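Local coordinates for protein methyl-accepting/DNA response regulator (Bacillus cereus, PDB 3D6W) that probably acts as a phosphorelay response regulator that binds DNA through its LytTR domain, the part of the protein present here, at the interface of chains A and B. Residues are numbered along the deposited sequence; one frame, centred on the assembly and turned at random. Chains: chain A/B, Methyl-accepting/DNA response regulator.

Contact 1: the interface of chains A and B. Residues chain A 4, 6, 13-15; chain B 69, 72-75, 107, 109.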
# COMPACT_ATOMS: atom_id res chain seq x y z
N VAL A 4 9.76 9.75 3.86
CA VAL A 4 9.50 11.18 3.85
C VAL A 4 10.74 11.94 3.44
O VAL A 4 11.86 11.49 3.68
CB VAL A 4 8.98 11.74 5.23
CG1 VAL A 4 7.71 11.04 5.61
CG2 VAL A 4 10.01 11.60 6.32
N THR A 6 12.17 15.89 4.01
CA THR A 6 11.98 17.10 4.82
C THR A 6 12.40 18.29 3.98
O THR A 6 13.57 18.41 3.61
CB THR A 6 12.70 17.02 6.17
OG1 THR A 6 12.32 15.79 6.83
CG2 THR A 6 12.29 18.17 7.07
N TRP A 13 10.45 23.20 9.06
CA TRP A 13 10.63 22.12 8.04
C TRP A 13 9.40 21.22 7.99
O TRP A 13 8.78 20.91 9.03
CB TRP A 13 11.81 21.22 8.38
CG TRP A 13 13.16 21.81 8.29
CD1 TRP A 13 13.96 21.85 7.18
CD2 TRP A 13 13.91 22.37 9.37
NE1 TRP A 13 15.15 22.42 7.50
CE2 TRP A 13 15.15 22.75 8.84
CE3 TRP A 13 13.65 22.58 10.73
CZ2 TRP A 13 16.13 23.35 9.62
CZ3 TRP A 13 14.60 23.18 11.49
CH2 TRP A 13 15.84 23.56 10.94
N ILE A 14 9.09 20.75 6.80
CA ILE A 14 7.86 20.03 6.58
C ILE A 14 8.19 18.65 6.01
O ILE A 14 8.73 18.56 4.91
CB ILE A 14 6.90 20.88 5.70
CG1 ILE A 14 6.67 22.24 6.43
CG2 ILE A 14 5.60 20.12 5.40
CD1 ILE A 14 5.45 22.97 6.05
N PRO A 15 7.95 17.58 6.80
CA PRO A 15 8.04 16.22 6.27
C PRO A 15 6.93 15.94 5.26
O PRO A 15 5.77 16.19 5.53
CB PRO A 15 7.89 15.31 7.51
CG PRO A 15 7.91 16.21 8.70
CD PRO A 15 7.60 17.58 8.24
N VAL B 69 6.50 10.01 11.87
CA VAL B 69 6.84 11.13 10.99
C VAL B 69 5.74 11.50 10.00
O VAL B 69 5.72 12.61 9.47
CB VAL B 69 8.19 10.93 10.22
CG1 VAL B 69 9.34 10.71 11.22
CG2 VAL B 69 8.10 9.81 9.19
N ILE B 72 3.57 14.28 11.58
CA ILE B 72 4.22 15.56 11.85
C ILE B 72 3.82 16.53 10.79
O ILE B 72 4.00 16.24 9.57
CB ILE B 72 5.73 15.48 11.79
CG1 ILE B 72 6.25 14.53 12.86
CG2 ILE B 72 6.35 16.89 11.90
CD1 ILE B 72 7.70 14.23 12.72
N LYS B 73 3.27 17.67 11.23
CA LYS B 73 2.78 18.71 10.32
C LYS B 73 3.93 19.64 9.93
O LYS B 73 4.15 19.89 8.75
CB LYS B 73 1.63 19.47 10.97
CG LYS B 73 1.15 20.70 10.21
CD LYS B 73 -0.42 20.75 10.03
CE LYS B 73 -0.87 19.87 8.81
NZ LYS B 73 -2.37 19.53 8.76
N ALA B 74 4.67 20.12 10.92
CA ALA B 74 5.90 20.86 10.72
C ALA B 74 6.86 20.69 11.91
O ALA B 74 6.44 20.29 12.98
CB ALA B 74 5.60 22.33 10.48
N ILE B 75 8.14 20.97 11.67
CA ILE B 75 9.23 20.83 12.63
C ILE B 75 9.78 22.23 12.80
O ILE B 75 10.13 22.89 11.79
CB ILE B 75 10.41 19.96 12.08
CG1 ILE B 75 9.95 18.56 11.64
CG2 ILE B 75 11.55 19.88 13.13
CD1 ILE B 75 10.91 17.82 10.71
N LEU B 107 15.97 12.30 9.43
CA LEU B 107 15.00 13.02 8.59
C LEU B 107 15.65 13.84 7.47
O LEU B 107 14.95 14.36 6.59
CB LEU B 107 14.07 13.90 9.44
CG LEU B 107 12.90 13.09 10.00
CD1 LEU B 107 13.15 12.80 11.43
CD2 LEU B 107 11.56 13.82 9.85
N PHE B 109 17.60 16.82 7.35
CA PHE B 109 17.80 18.27 7.31
C PHE B 109 19.00 18.65 8.21
O PHE B 109 19.35 17.92 9.12
CB PHE B 109 16.49 19.04 7.61
CG PHE B 109 15.92 18.78 8.98
CD1 PHE B 109 16.04 19.74 9.99
CD2 PHE B 109 15.25 17.61 9.26
CE1 PHE B 109 15.51 19.51 11.23
CE2 PHE B 109 14.73 17.38 10.52
CZ PHE B 109 14.85 18.32 11.49
O HOH W 1 14.70 14.37 3.88
O HOH W 2 4.29 14.01 7.46
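Two main-chain hydrogen bonds join A:Trp13 and B:Ile75 in an antiparallel beta bridge across the chains: A:Trp13 N donates to B:Ile75 O at 2.8 Å, and B:Ile75 N donates to A:Trp13 O at 2.7 Å, both donors lying in the plane of the carbonyl they meet. Beside this bridge the A:Trp13 indole presents one face to B:Phe109, and the two side chains cross obliquely. The backbone places B:Phe109 CB over the pyrrole part, 3.6 Å from A:Trp13 NE1; chi1 62°, the crowded position, then swings the phenyl across that face, its CD1 corner over the centre, 3.3 Å from A:Trp13 CE2. The planes are tilted about 40°, not parallel-stacked.

A:Thr6 divides its branches. With OG1 beside its own backbone N (chi1 -52°), the hydroxyl donates to B:Leu107 O at 3.0 Å from above the carbonyl plane, while CG2 packs on B:Phe109 CD2 at 3.7 Å. The same carbonyl also takes up a water, which bridges back to A:Thr6 N.

Further along, A:Pro15 sets CG against B:Ile72 CG2 at 3.6 Å, nearly at right angles, and A:Val4 meets CG2 of B:Val69 obliquely with both its methyls. A second water links A:Pro15 O with B:Val69 O.

In the fold, strands 4-8 and 13-17 of chain A thus meet strand 72-79, the 3-10 helix 69-71, the end of helix 100-107 and the C-terminal segment that follows it in chain B.

Contact 2: the interface of chains A and B. Residues chain A 11-13; chain B 75-77, 83, 104, 109.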
# COMPACT_ATOMS: atom_id res chain seq x y z
N ASP A 11 10.16 29.37 7.98
CA ASP A 11 10.25 29.33 9.44
C ASP A 11 10.59 27.93 10.01
O ASP A 11 11.33 27.83 11.01
CB ASP A 11 8.96 29.89 10.07
CG ASP A 11 7.70 29.35 9.40
OD1 ASP A 11 7.82 28.77 8.27
OD2 ASP A 11 6.60 29.50 9.99
N GLY A 12 10.07 26.86 9.38
CA GLY A 12 10.24 25.48 9.88
C GLY A 12 10.55 24.49 8.77
O GLY A 12 10.89 24.91 7.67
N TRP A 13 10.45 23.20 9.06
CA TRP A 13 10.63 22.12 8.04
C TRP A 13 9.40 21.22 7.99
O TRP A 13 8.78 20.91 9.03
CB TRP A 13 11.81 21.22 8.38
CG TRP A 13 13.16 21.81 8.29
CD1 TRP A 13 13.96 21.85 7.18
CD2 TRP A 13 13.91 22.37 9.37
NE1 TRP A 13 15.15 22.42 7.50
CE2 TRP A 13 15.15 22.75 8.84
CE3 TRP A 13 13.65 22.58 10.73
CZ2 TRP A 13 16.13 23.35 9.62
CZ3 TRP A 13 14.60 23.18 11.49
CH2 TRP A 13 15.84 23.56 10.94
N ILE B 75 8.14 20.97 11.67
CA ILE B 75 9.23 20.83 12.63
C ILE B 75 9.78 22.23 12.80
O ILE B 75 10.13 22.89 11.79
CB ILE B 75 10.41 19.96 12.08
CG1 ILE B 75 9.95 18.56 11.64
CG2 ILE B 75 11.55 19.88 13.13
CD1 ILE B 75 10.91 17.82 10.71
N TYR B 76 9.86 22.70 14.05
CA TYR B 76 10.34 24.06 14.36
C TYR B 76 11.47 23.95 15.36
O TYR B 76 11.36 23.18 16.32
CB TYR B 76 9.23 24.92 14.97
CG TYR B 76 8.09 25.16 14.02
CD1 TYR B 76 8.28 25.90 12.86
CD2 TYR B 76 6.82 24.64 14.28
CE1 TYR B 76 7.24 26.11 11.97
CE2 TYR B 76 5.78 24.84 13.39
CZ TYR B 76 5.99 25.58 12.24
OH TYR B 76 4.96 25.78 11.35
N PRO B 77 12.54 24.72 15.16
CA PRO B 77 13.53 24.80 16.22
C PRO B 77 13.01 25.71 17.32
O PRO B 77 12.63 26.82 17.04
CB PRO B 77 14.76 25.38 15.51
CG PRO B 77 14.23 26.11 14.33
CD PRO B 77 12.89 25.56 13.99
N PHE B 83 14.15 20.56 19.01
CA PHE B 83 13.05 20.83 18.07
C PHE B 83 11.72 20.63 18.74
O PHE B 83 11.62 20.00 19.79
CB PHE B 83 13.09 19.95 16.82
CG PHE B 83 14.40 20.04 16.04
CD1 PHE B 83 14.64 21.09 15.16
CD2 PHE B 83 15.37 19.06 16.18
CE1 PHE B 83 15.82 21.18 14.46
CE2 PHE B 83 16.55 19.13 15.45
CZ PHE B 83 16.77 20.19 14.60
N ARG B 104 17.54 14.79 13.26
CA ARG B 104 17.73 15.48 11.98
C ARG B 104 18.57 14.69 10.98
O ARG B 104 18.36 14.84 9.76
CB ARG B 104 18.30 16.88 12.17
CG ARG B 104 19.79 16.96 12.37
CD ARG B 104 20.19 18.38 12.72
NE ARG B 104 19.80 19.31 11.66
CZ ARG B 104 19.64 20.62 11.82
NH1 ARG B 104 19.83 21.17 13.00
NH2 ARG B 104 19.27 21.37 10.79
N PHE B 109 17.60 16.82 7.35
CA PHE B 109 17.80 18.27 7.31
C PHE B 109 19.00 18.65 8.21
O PHE B 109 19.35 17.92 9.12
CB PHE B 109 16.49 19.04 7.61
CG PHE B 109 15.92 18.78 8.98
CD1 PHE B 109 16.04 19.74 9.99
CD2 PHE B 109 15.25 17.61 9.26
CE1 PHE B 109 15.51 19.51 11.23
CE2 PHE B 109 14.73 17.38 10.52
CZ PHE B 109 14.85 18.32 11.49
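The indole of A:Trp13, one face already taken by B:Phe109, meets further groups of the neighbouring LytTR domain around its benzo ring. B:Phe83 and B:Arg104 come in beyond that ring on the B:Phe109 side, B:Pro77 from the opposite side. B:Phe83 CE1 lies 3.8 Å from A:Trp13 CZ3, and the two side chains cross obliquely; B:Pro77 brings CD to within 3.9 Å of the same A:Trp13 CZ3. At A:Trp13 CZ2 the guanidinium of B:Arg104 approaches through NH2, 3.9 Å off, its plane turned 80° from the indole, so that the two groups are not stacked.

The flat groups of chain B pack on one another. B:Phe109 carries B:Arg104 CB over one face, displaced toward the rim, and has B:Phe83 CE1 at its edge in plane. B:Phe83 in turn has B:Phe109 CZ above one face and B:Arg104 NH1 at its edge.

B:Arg104 acts as a second-shell support: its side chain leaves in the crowded position (chi1 82°) and bends at chi3, so that NE donates to B:Phe109 O at 2.9 Å. The bond is nearly straight at the hydrogen and lies in the guanidinium plane, but it meets the carbonyl from above its plane. It ties the C-terminal segment to helix 100-107 and may help hold the phenyl ring against the indole.

On the other side of the paired strands, B:Tyr76 lays its CD1–CE1 side along A:Gly12, with CD1 3.6 Å from the glycine CA. A:Asp11 runs alongside the tyrosine, pointing the same way; its carboxylate oxygen OD2 comes to 4.0 Å from B:Tyr76 CE1, a loose contact between planes 57° apart.

Contact 1 and contact 2 are neighbouring parts of one continuous interface, the centres of their C-alpha atoms about 7 Å apart. They share A:Trp13, B:Ile75 and B:Phe109, so the strand pairing and the indole packing belong to both. From this common centre contact 1 runs toward strand 4-8 of chain A and the 3-10 helix 69-71 of chain B, whereas contact 2 extends to the loop before strand 13-17 of chain A and strand 82-87 of chain B. The interface is not an exact two-fold, and the four-copy deposited assembly may reflect crystal packing rather than a pairing used by the full-length regulator.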